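Glycosyl transferase family 8 (Streptococcus pneumoniae, PDB 5GVV) transfers galactose from UDP-galactose to the terminal glucose of the already glycosylated serine-rich repeat protein PsrP, the third step in that protein's O-glycosylation. Local coordinates at residues 35-41 against 61-67; 54-58 against 255-259; 100-104 against 118-123; 141-145 against 196-200. All coordinates share one frame; numbering follows the deposited sequence.

Interaction 1 (35-41 against 61-67); sequences KIYLLNQ and DLIDCKL
Asn40 and Asp64, on neighbouring parallel strands, are joined side chain to side chain: Asn40 ND2 gives Asp64 OD1 a 2.8 Å bond, met nearly along the C-O axis and close to the amide plane. The strands 35-40 and 61-66 are the two strands of a beta-alpha-beta unit of the GT-A fold, running 20° apart and linked through helix 45-57. Asn40 CG stands between its backbone N and carbonyl carbon (chi1 72°), which lays the amide back over its own strand, where ND2 also bonds Leu38 O. That oxygen is gripped by Cys65 N as well, from the opposite face of its plane. Lys66 NZ reaches Asn40 OD1 on an in-plane lone pair (2.8 Å) and forms a salt bridge with the syn lone pair of Asp64 OD2. Six backbone bonds, from Ile36 N to Asp61 O through Leu67 N to Asn40 O, fix the register.

On the other face of the sheet Ile63 CG1 lies over the Tyr37 ring, 4.1 Å from its centroid, while Cys65 SG meets the ring edge in plane. At the strand ends, Leu67 CD1 packs against Leu39 CB at 3.5 Å. Further out, Glu99 receives Tyr37 OH and pairs with Lys35 NZ, and the backbone N and O of Ile43 bond Asn40 OD1 and Lys66 NZ respectively.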
# COMPACT_ATOMS: atom_id res chain seq x y z
N LYS A 35 -22.43 -0.92 -6.11
CA LYS A 35 -22.35 -1.99 -5.12
C LYS A 35 -21.14 -2.82 -5.49
O LYS A 35 -21.17 -3.61 -6.44
CB LYS A 35 -23.62 -2.84 -5.13
CG LYS A 35 -23.65 -3.91 -4.05
CD LYS A 35 -24.99 -4.60 -4.04
CE LYS A 35 -25.05 -5.70 -2.99
NZ LYS A 35 -26.34 -6.44 -3.11
N ILE A 36 -20.05 -2.62 -4.74
CA ILE A 36 -18.79 -3.27 -5.05
C ILE A 36 -18.54 -4.49 -4.16
O ILE A 36 -18.52 -4.39 -2.93
CB ILE A 36 -17.61 -2.29 -4.89
CG1 ILE A 36 -17.71 -1.16 -5.92
CG2 ILE A 36 -16.28 -3.01 -5.04
CD1 ILE A 36 -16.67 -0.08 -5.77
N TYR A 37 -18.35 -5.65 -4.80
CA TYR A 37 -17.92 -6.85 -4.09
C TYR A 37 -16.40 -6.95 -4.21
O TYR A 37 -15.85 -6.66 -5.27
CB TYR A 37 -18.56 -8.10 -4.70
CG TYR A 37 -20.07 -8.18 -4.61
CD1 TYR A 37 -20.68 -9.00 -3.67
CD2 TYR A 37 -20.89 -7.46 -5.47
CE1 TYR A 37 -22.05 -9.10 -3.58
CE2 TYR A 37 -22.28 -7.55 -5.39
CZ TYR A 37 -22.85 -8.37 -4.44
OH TYR A 37 -24.23 -8.48 -4.34
N LEU A 38 -15.73 -7.35 -3.13
CA LEU A 38 -14.29 -7.59 -3.21
C LEU A 38 -13.94 -8.96 -2.66
O LEU A 38 -13.99 -9.19 -1.45
CB LEU A 38 -13.51 -6.51 -2.46
CG LEU A 38 -11.99 -6.70 -2.36
CD1 LEU A 38 -11.39 -6.89 -3.74
CD2 LEU A 38 -11.35 -5.50 -1.66
N LEU A 39 -13.60 -9.88 -3.56
CA LEU A 39 -13.21 -11.22 -3.16
C LEU A 39 -11.78 -11.22 -2.65
O LEU A 39 -10.87 -10.74 -3.33
CB LEU A 39 -13.36 -12.20 -4.34
CG LEU A 39 -14.74 -12.84 -4.52
CD1 LEU A 39 -15.80 -11.81 -4.85
CD2 LEU A 39 -14.71 -13.95 -5.58
N ASN A 40 -11.58 -11.71 -1.43
CA ASN A 40 -10.26 -11.71 -0.81
C ASN A 40 -10.17 -12.72 0.32
O ASN A 40 -11.19 -13.28 0.73
CB ASN A 40 -9.91 -10.31 -0.28
CG ASN A 40 -10.71 -9.95 0.97
OD1 ASN A 40 -10.17 -9.88 2.08
ND2 ASN A 40 -12.01 -9.70 0.80
N GLN A 41 -8.96 -12.96 0.82
CA GLN A 41 -8.76 -13.86 1.95
C GLN A 41 -8.22 -13.12 3.16
O GLN A 41 -8.54 -13.46 4.30
CB GLN A 41 -7.75 -14.95 1.61
CG GLN A 41 -8.13 -15.89 0.48
CD GLN A 41 -7.18 -17.07 0.39
OE1 GLN A 41 -6.24 -17.07 -0.41
NE2 GLN A 41 -7.41 -18.08 1.21
N ASP A 61 -22.26 0.66 -1.94
CA ASP A 61 -21.84 -0.13 -0.78
C ASP A 61 -20.57 -0.90 -1.10
O ASP A 61 -20.11 -0.93 -2.25
CB ASP A 61 -22.95 -1.10 -0.37
CG ASP A 61 -23.04 -1.29 1.14
OD1 ASP A 61 -22.07 -0.94 1.85
OD2 ASP A 61 -24.08 -1.79 1.61
N LEU A 62 -19.99 -1.53 -0.08
CA LEU A 62 -18.79 -2.35 -0.26
C LEU A 62 -18.96 -3.68 0.47
O LEU A 62 -19.18 -3.71 1.68
CB LEU A 62 -17.54 -1.61 0.25
CG LEU A 62 -16.23 -2.38 0.12
CD1 LEU A 62 -15.97 -2.80 -1.33
CD2 LEU A 62 -15.05 -1.57 0.67
N ILE A 63 -18.86 -4.78 -0.28
CA ILE A 63 -19.13 -6.10 0.27
C ILE A 63 -17.84 -6.89 0.41
O ILE A 63 -17.15 -7.12 -0.58
CB ILE A 63 -20.10 -6.89 -0.63
CG1 ILE A 63 -21.26 -6.00 -1.09
CG2 ILE A 63 -20.61 -8.14 0.10
CD1 ILE A 63 -22.13 -5.50 0.06
N ASP A 64 -17.52 -7.29 1.64
CA ASP A 64 -16.32 -8.09 1.91
C ASP A 64 -16.63 -9.55 1.65
O ASP A 64 -17.35 -10.19 2.42
CB ASP A 64 -15.87 -7.89 3.36
CG ASP A 64 -14.56 -8.60 3.68
OD1 ASP A 64 -13.99 -9.26 2.79
OD2 ASP A 64 -14.10 -8.48 4.84
N CYS A 65 -16.10 -10.08 0.55
CA CYS A 65 -16.33 -11.48 0.22
C CYS A 65 -15.11 -12.31 0.61
O CYS A 65 -14.14 -12.40 -0.14
CB CYS A 65 -16.65 -11.62 -1.27
SG CYS A 65 -18.11 -10.68 -1.75
N LYS A 66 -15.18 -12.91 1.79
CA LYS A 66 -14.04 -13.64 2.34
C LYS A 66 -13.98 -15.08 1.83
O LYS A 66 -14.86 -15.90 2.13
CB LYS A 66 -14.07 -13.61 3.87
CG LYS A 66 -13.50 -12.32 4.47
CD LYS A 66 -12.03 -12.17 4.10
CE LYS A 66 -11.33 -11.07 4.90
NZ LYS A 66 -11.64 -9.70 4.40
N LEU A 67 -12.95 -15.37 1.05
CA LEU A 67 -12.72 -16.72 0.55
C LEU A 67 -11.96 -17.54 1.59
O LEU A 67 -10.82 -17.97 1.35
CB LEU A 67 -11.99 -16.71 -0.79
CG LEU A 67 -12.76 -16.16 -1.99
CD1 LEU A 67 -12.67 -14.66 -1.99
CD2 LEU A 67 -12.22 -16.69 -3.30

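Interaction 2 (54-58 against 255-259); sequences YLQEM and WSVIL
Tyr54 and Trp255 bring together two helices far apart in sequence: the C-terminal end of helix 45-57, which is the crossover helix of a beta-alpha-beta unit in the GT-A domain, and the start of helix 255-263. The contact is side-chain packing, with no hydrogen bond across it. Next to this packing lies the subunit boundary: Tyr54 packs on Leu252 of the second subunit, and Ser256 OG bonds Ser256 OG of the second subunit.

The aromatic part comes first. The Tyr54 ring lies obliquely against the five-membered ring of Trp255, the planes 32° apart and the centroids separated by 4.6 Å. From the indole's side the approach is over a face: Tyr54 CD2 sits 3.4 Å above the plane, offset toward the rim, and Tyr54 CE2 comes to 3.3 Å from Trp255 CG. Ile258 CD1, about one helical turn on from Trp255, covers the opposite face, so the indole is held between a residue of each helix. Its NE1 is bonded to Glu21 of helix 17-30, a polar tie that should further limit its rotation.

The aliphatic part is carried by Leu259, whose two methyls divide the work. Leu259 CD1 reaches Tyr54 CD1 at 3.5 Å, the leucine side chain crossing the tyrosine at about a right angle, and Leu259 CD2 turns to Met58 CG. Met58, modelled as selenomethionine, follows the last helical turn. The bend at its chi3 (-69°) swings methyl CE to the indole edge, 4.0 Å from Trp255 CZ3, with SE beside Ile258 CG2.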
# COMPACT_ATOMS: atom_id res chain seq x y z
N TYR A 54 -17.13 5.44 2.36
CA TYR A 54 -16.99 6.24 1.14
C TYR A 54 -18.02 5.80 0.11
O TYR A 54 -18.71 6.63 -0.49
CB TYR A 54 -15.59 6.09 0.55
CG TYR A 54 -14.48 6.60 1.43
CD1 TYR A 54 -14.73 7.55 2.42
CD2 TYR A 54 -13.18 6.15 1.27
CE1 TYR A 54 -13.71 8.02 3.23
CE2 TYR A 54 -12.15 6.61 2.09
CZ TYR A 54 -12.43 7.55 3.06
OH TYR A 54 -11.41 8.01 3.86
N LEU A 55 -18.11 4.49 -0.11
CA LEU A 55 -19.01 3.94 -1.12
C LEU A 55 -20.46 4.28 -0.80
O LEU A 55 -21.22 4.65 -1.70
CB LEU A 55 -18.83 2.42 -1.23
CG LEU A 55 -17.92 1.92 -2.35
CD1 LEU A 55 -18.49 2.32 -3.70
CD2 LEU A 55 -16.52 2.47 -2.19
N GLN A 56 -20.83 4.18 0.47
CA GLN A 56 -22.20 4.49 0.89
C GLN A 56 -22.53 5.97 0.71
O GLN A 56 -23.65 6.33 0.33
CB GLN A 56 -22.41 4.07 2.35
CG GLN A 56 -22.34 2.56 2.56
CD GLN A 56 -22.47 2.16 4.01
OE1 GLN A 56 -22.43 3.00 4.90
NE2 GLN A 56 -22.64 0.86 4.26
N GLU A 57 -21.56 6.84 0.98
CA GLU A 57 -21.76 8.27 0.83
C GLU A 57 -21.98 8.64 -0.63
O GLU A 57 -22.58 9.68 -0.94
CB GLU A 57 -20.59 9.05 1.44
CG GLU A 57 -20.56 8.99 2.97
CD GLU A 57 -19.36 9.67 3.59
OE1 GLU A 57 -18.35 9.89 2.90
OE2 GLU A 57 -19.43 9.99 4.80
N MSE A 58 -21.53 7.79 -1.51
CA MSE A 58 -21.67 8.00 -2.94
C MSE A 58 -22.88 7.21 -3.46
O MSE A 58 -23.08 7.11 -4.65
CB MSE A 58 -20.39 7.69 -3.71
CG MSE A 58 -19.26 8.67 -3.34
SE MSE A 58 -17.72 8.17 -4.48
CE MSE A 58 -17.03 6.47 -3.95
N TRP A 255 -9.06 10.14 -1.29
CA TRP A 255 -10.47 9.80 -1.40
C TRP A 255 -11.32 11.06 -1.23
O TRP A 255 -12.42 11.16 -1.78
CB TRP A 255 -10.84 8.78 -0.34
CG TRP A 255 -10.61 7.36 -0.77
CD1 TRP A 255 -9.59 6.53 -0.40
CD2 TRP A 255 -11.44 6.60 -1.66
NE1 TRP A 255 -9.73 5.30 -1.02
CE2 TRP A 255 -10.86 5.32 -1.79
CE3 TRP A 255 -12.62 6.88 -2.36
CZ2 TRP A 255 -11.43 4.32 -2.60
CZ3 TRP A 255 -13.18 5.90 -3.16
CH2 TRP A 255 -12.58 4.63 -3.28
N SER A 256 -10.79 12.02 -0.48
CA SER A 256 -11.47 13.29 -0.25
C SER A 256 -11.72 14.05 -1.56
O SER A 256 -12.78 14.67 -1.72
CB SER A 256 -10.66 14.15 0.72
OG SER A 256 -9.36 14.41 0.20
N VAL A 257 -10.76 14.00 -2.49
CA VAL A 257 -10.95 14.59 -3.81
C VAL A 257 -12.15 13.95 -4.52
O VAL A 257 -12.98 14.64 -5.12
CB VAL A 257 -9.71 14.41 -4.70
CG1 VAL A 257 -10.02 14.82 -6.15
CG2 VAL A 257 -8.54 15.21 -4.17
N ILE A 258 -12.22 12.62 -4.45
CA ILE A 258 -13.28 11.87 -5.11
C ILE A 258 -14.64 12.20 -4.51
O ILE A 258 -15.60 12.46 -5.24
CB ILE A 258 -13.02 10.36 -5.04
CG1 ILE A 258 -11.68 10.02 -5.72
CG2 ILE A 258 -14.18 9.56 -5.66
CD1 ILE A 258 -11.21 8.59 -5.50
N LEU A 259 -14.72 12.19 -3.18
CA LEU A 259 -15.95 12.50 -2.48
C LEU A 259 -16.39 13.95 -2.71
O LEU A 259 -17.57 14.22 -2.89
CB LEU A 259 -15.80 12.21 -0.98
CG LEU A 259 -15.60 10.74 -0.63
CD1 LEU A 259 -15.11 10.59 0.80
CD2 LEU A 259 -16.90 9.97 -0.82

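Interaction 3 (100-104 against 118-123)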
# COMPACT_ATOMS: atom_id res chain seq x y z
N ASP A 100 -28.37 -10.25 -10.83
CA ASP A 100 -28.41 -11.10 -12.02
C ASP A 100 -27.30 -10.72 -13.01
O ASP A 100 -26.85 -11.56 -13.80
CB ASP A 100 -29.78 -11.04 -12.68
CG ASP A 100 -30.90 -11.54 -11.77
OD1 ASP A 100 -30.62 -12.37 -10.87
OD2 ASP A 100 -32.05 -11.09 -11.95
N LYS A 101 -26.85 -9.47 -12.96
CA LYS A 101 -25.74 -9.01 -13.80
C LYS A 101 -24.69 -8.26 -12.97
O LYS A 101 -25.04 -7.50 -12.06
CB LYS A 101 -26.23 -8.15 -14.96
CG LYS A 101 -25.11 -7.61 -15.85
CD LYS A 101 -25.63 -7.05 -17.17
CE LYS A 101 -26.61 -5.90 -16.98
NZ LYS A 101 -26.87 -5.17 -18.26
N VAL A 102 -23.42 -8.48 -13.29
CA VAL A 102 -22.33 -7.85 -12.56
C VAL A 102 -21.11 -7.64 -13.46
O VAL A 102 -20.86 -8.43 -14.39
CB VAL A 102 -21.96 -8.67 -11.29
CG1 VAL A 102 -21.52 -10.07 -11.65
CG2 VAL A 102 -20.90 -7.96 -10.46
N LEU A 103 -20.36 -6.57 -13.22
CA LEU A 103 -19.14 -6.30 -13.97
C LEU A 103 -17.91 -6.70 -13.16
O LEU A 103 -17.61 -6.08 -12.13
CB LEU A 103 -19.04 -4.82 -14.33
CG LEU A 103 -17.74 -4.38 -15.01
CD1 LEU A 103 -17.62 -5.05 -16.38
CD2 LEU A 103 -17.68 -2.87 -15.14
N TYR A 104 -17.20 -7.74 -13.60
CA TYR A 104 -15.91 -8.07 -12.98
C TYR A 104 -14.79 -7.21 -13.54
O TYR A 104 -14.73 -6.95 -14.75
CB TYR A 104 -15.55 -9.56 -13.15
CG TYR A 104 -14.10 -9.81 -12.82
CD1 TYR A 104 -13.69 -9.94 -11.50
CD2 TYR A 104 -13.13 -9.85 -13.81
CE1 TYR A 104 -12.35 -10.13 -11.17
CE2 TYR A 104 -11.79 -10.05 -13.50
CZ TYR A 104 -11.41 -10.18 -12.18
OH TYR A 104 -10.08 -10.38 -11.88
N LEU A 118 -21.69 0.48 -20.60
CA LEU A 118 -21.20 -0.86 -20.29
C LEU A 118 -22.10 -1.54 -19.26
O LEU A 118 -22.42 -2.73 -19.40
CB LEU A 118 -19.76 -0.80 -19.77
CG LEU A 118 -19.17 -2.11 -19.24
CD1 LEU A 118 -19.23 -3.20 -20.29
CD2 LEU A 118 -17.74 -1.91 -18.75
N PHE A 119 -22.51 -0.79 -18.25
CA PHE A 119 -23.41 -1.29 -17.21
C PHE A 119 -24.75 -1.73 -17.82
O PHE A 119 -25.37 -2.69 -17.35
CB PHE A 119 -23.68 -0.19 -16.18
CG PHE A 119 -22.52 0.09 -15.25
CD1 PHE A 119 -21.82 -0.96 -14.66
CD2 PHE A 119 -22.16 1.39 -14.96
CE1 PHE A 119 -20.76 -0.69 -13.79
CE2 PHE A 119 -21.10 1.67 -14.10
CZ PHE A 119 -20.40 0.62 -13.52
N GLU A 120 -25.18 -1.01 -18.86
CA GLU A 120 -26.52 -1.20 -19.42
C GLU A 120 -26.55 -2.12 -20.63
O GLU A 120 -27.59 -2.27 -21.27
CB GLU A 120 -27.11 0.15 -19.83
CG GLU A 120 -27.49 1.07 -18.68
CD GLU A 120 -27.97 2.42 -19.17
OE1 GLU A 120 -27.88 2.68 -20.39
OE2 GLU A 120 -28.44 3.23 -18.34
N LEU A 121 -25.41 -2.73 -20.96
CA LEU A 121 -25.36 -3.62 -22.11
C LEU A 121 -26.28 -4.82 -21.89
O LEU A 121 -26.32 -5.37 -20.79
CB LEU A 121 -23.93 -4.09 -22.38
CG LEU A 121 -23.75 -5.06 -23.55
CD1 LEU A 121 -24.26 -4.44 -24.84
CD2 LEU A 121 -22.31 -5.49 -23.70
N ASP A 122 -27.03 -5.20 -22.92
CA ASP A 122 -27.89 -6.37 -22.82
C ASP A 122 -27.13 -7.61 -23.28
O ASP A 122 -26.65 -7.67 -24.42
CB ASP A 122 -29.17 -6.18 -23.65
CG ASP A 122 -30.28 -7.14 -23.24
OD1 ASP A 122 -30.00 -8.15 -22.54
OD2 ASP A 122 -31.45 -6.90 -23.62
N LEU A 123 -27.02 -8.59 -22.40
CA LEU A 123 -26.26 -9.81 -22.68
C LEU A 123 -27.05 -10.84 -23.48
O LEU A 123 -26.47 -11.75 -24.07
CB LEU A 123 -25.78 -10.43 -21.38
CG LEU A 123 -24.83 -9.53 -20.58
CD1 LEU A 123 -24.80 -9.94 -19.13
CD2 LEU A 123 -23.44 -9.58 -21.18
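Lys101 stretches from its strand to the chain that leaves helix 116-119, and its methylenes and its ammonium group meet different partners. CB already points toward residues 118-123, and chi1 of 178° carries CG on outward. The methylenes then pass Leu123 CD1, which lies 4.0 Å from Lys101 CG and 3.6 Å from Lys101 CD. A bend at chi3 (60°) turns CE in beside Phe119 O, and the ammonium group reaches two main-chain oxygens. Lys101 NZ bonds Leu121 O at 2.6 Å and Phe119 O at 3.0 Å, in both cases tilted somewhat under 30° from the carbonyl plane. Through these two carbonyls NZ ties the last helical residue to the loop that follows it.

Two residues along the same strand, Leu103 supplies the apolar half: its CD2 meets Leu118 CD2 at 3.7 Å and Phe119 CE1 at 4.0 Å, crossing each side chain at about a right angle.

In the fold, strand 101-105 runs between strands 6-11 and 145-149 of the mixed sheet. The end of the helix and the loop after it pack on this sheet: Phe119 on Val8 of strand 6-11, Leu118 on Leu192 of strand 189-192, and Leu121, from the loop, on Leu147 of strand 145-149.

Interaction 4 (141-145 against 196-200)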
# COMPACT_ATOMS: atom_id res chain seq x y z
N PHE A 141 -10.97 -13.81 -25.88
CA PHE A 141 -11.16 -12.55 -25.18
C PHE A 141 -10.21 -12.37 -24.00
O PHE A 141 -9.71 -13.35 -23.44
CB PHE A 141 -12.61 -12.41 -24.72
CG PHE A 141 -13.08 -13.56 -23.86
CD1 PHE A 141 -12.84 -13.58 -22.50
CD2 PHE A 141 -13.81 -14.60 -24.42
CE1 PHE A 141 -13.29 -14.62 -21.71
CE2 PHE A 141 -14.26 -15.65 -23.64
CZ PHE A 141 -14.00 -15.66 -22.28
N ASN A 142 -9.98 -11.12 -23.61
CA ASN A 142 -9.24 -10.85 -22.38
C ASN A 142 -10.18 -10.94 -21.18
O ASN A 142 -11.29 -10.42 -21.23
CB ASN A 142 -8.56 -9.48 -22.43
CG ASN A 142 -7.80 -9.16 -21.16
OD1 ASN A 142 -8.37 -8.68 -20.18
ND2 ASN A 142 -6.50 -9.44 -21.16
N ALA A 143 -9.73 -11.58 -20.11
CA ALA A 143 -10.60 -11.90 -18.98
C ALA A 143 -10.65 -10.82 -17.91
O ALA A 143 -11.36 -10.97 -16.91
CB ALA A 143 -10.17 -13.22 -18.36
N GLY A 144 -9.90 -9.74 -18.12
CA GLY A 144 -9.77 -8.70 -17.11
C GLY A 144 -10.98 -7.79 -16.96
O GLY A 144 -11.10 -7.06 -15.98
N VAL A 145 -11.87 -7.82 -17.95
CA VAL A 145 -13.11 -7.06 -17.87
C VAL A 145 -14.25 -7.94 -18.36
O VAL A 145 -14.34 -8.24 -19.56
CB VAL A 145 -13.07 -5.78 -18.73
CG1 VAL A 145 -14.42 -5.07 -18.70
CG2 VAL A 145 -11.96 -4.85 -18.28
N TYR A 196 -13.19 -0.55 -23.73
CA TYR A 196 -13.72 -1.01 -22.44
C TYR A 196 -12.79 -2.03 -21.79
O TYR A 196 -13.07 -2.54 -20.70
CB TYR A 196 -15.12 -1.58 -22.62
CG TYR A 196 -16.17 -0.51 -22.82
CD1 TYR A 196 -16.49 0.36 -21.79
CD2 TYR A 196 -16.85 -0.39 -24.03
CE1 TYR A 196 -17.45 1.33 -21.95
CE2 TYR A 196 -17.81 0.59 -24.20
CZ TYR A 196 -18.10 1.44 -23.16
OH TYR A 196 -19.06 2.42 -23.32
N ASN A 197 -11.69 -2.31 -22.47
CA ASN A 197 -10.59 -3.12 -21.93
C ASN A 197 -9.38 -2.87 -22.82
O ASN A 197 -8.97 -3.74 -23.60
CB ASN A 197 -10.96 -4.60 -21.94
CG ASN A 197 -9.96 -5.46 -21.16
OD1 ASN A 197 -8.87 -5.02 -20.82
ND2 ASN A 197 -10.34 -6.70 -20.91
N PHE A 198 -8.83 -1.66 -22.72
CA PHE A 198 -7.76 -1.23 -23.61
C PHE A 198 -6.42 -1.66 -23.02
O PHE A 198 -5.92 -1.07 -22.05
CB PHE A 198 -7.81 0.29 -23.78
CG PHE A 198 -6.99 0.81 -24.94
CD1 PHE A 198 -5.64 1.07 -24.79
CD2 PHE A 198 -7.59 1.03 -26.18
CE1 PHE A 198 -4.88 1.55 -25.86
CE2 PHE A 198 -6.84 1.52 -27.25
CZ PHE A 198 -5.48 1.78 -27.08
N GLN A 199 -5.85 -2.71 -23.62
CA GLN A 199 -4.70 -3.38 -23.04
C GLN A 199 -3.37 -2.70 -23.37
O GLN A 199 -2.54 -3.21 -24.13
CB GLN A 199 -4.72 -4.86 -23.42
CG GLN A 199 -5.96 -5.57 -22.83
CD GLN A 199 -6.53 -6.64 -23.74
OE1 GLN A 199 -5.82 -7.57 -24.12
NE2 GLN A 199 -7.81 -6.51 -24.09
N ILE A 200 -3.18 -1.54 -22.75
CA ILE A 200 -1.98 -0.73 -22.93
C ILE A 200 -0.74 -1.47 -22.41
O ILE A 200 0.40 -1.12 -22.75
CB ILE A 200 -2.15 0.63 -22.23
CG1 ILE A 200 -1.14 1.65 -22.76
CG2 ILE A 200 -2.05 0.48 -20.71
CD1 ILE A 200 -1.54 2.26 -24.09
O HOH W 1 -12.68 -8.15 -21.75
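Asn142 and Asn197 meet between two largely irregular chain segments, whose closest CA atoms, those of Val145 and Asn197, are 6.2 Å apart; 141-145 carries an Asx turn, and Gln199 centres an inverse gamma turn. Asn142 OD1 closes the first turn by accepting Gly144 N at 2.8 Å. On the opposite face of its amide plane it takes Asn197 ND2 at 2.9 Å, the two amides standing 85° apart, nearly perpendicular. A water gives Asn197 ND2 a second acceptor (2.9 Å) and itself donates to Asn142 O and Val145 O, bridging both carbonyls to the same amide nitrogen.

Val145 CG2 lies alongside Asn197 CG at 3.6 Å. Gln199 comes from the opposite direction to Asn142, its NE2 resting 3.5 Å from Asn142 CB while bonding Asn197 O; its OE1 is taken by Cys134 N.

The contact forms a second shell to the metal site. Asn197 OD1 bonds ND1 of His227, a manganese ligand on strand 225-227, and may orient that ring, while Gly144 is tied by backbone to Asp106, another ligand. Residues 141-145 lead into strand 145-149 beside helix 176-185; residues 196-200 lie in the loop between strand 189-192 and helix 203-208.

Overall arrangement
Interactions 1, 3 and 4 belong to the GT-A domain, and interaction 2 ties its helix 45-57 to helix 255-263. Interaction 1 lies at the strand 61-66 edge of the mixed sheet and interaction 3 on its middle strand. Their centres are about 18 Å apart; interaction 4, next to the manganese and UDP, is about 15 Å from interaction 3 and about 22 Å from interaction 1. Interactions 3 and 4 touch, Leu103 CD1 meeting Val145 CG1 at 3.9 Å. Interactions 1 and 2 touch through Leu55 and Gln56 of helix 45-57, which links the strands of interaction 1; both reach the second subunit. Along the chain 1, 3 and 4 follow in series, 3 and 4 nested inside 2, while the segments of 1 and 2 alternate.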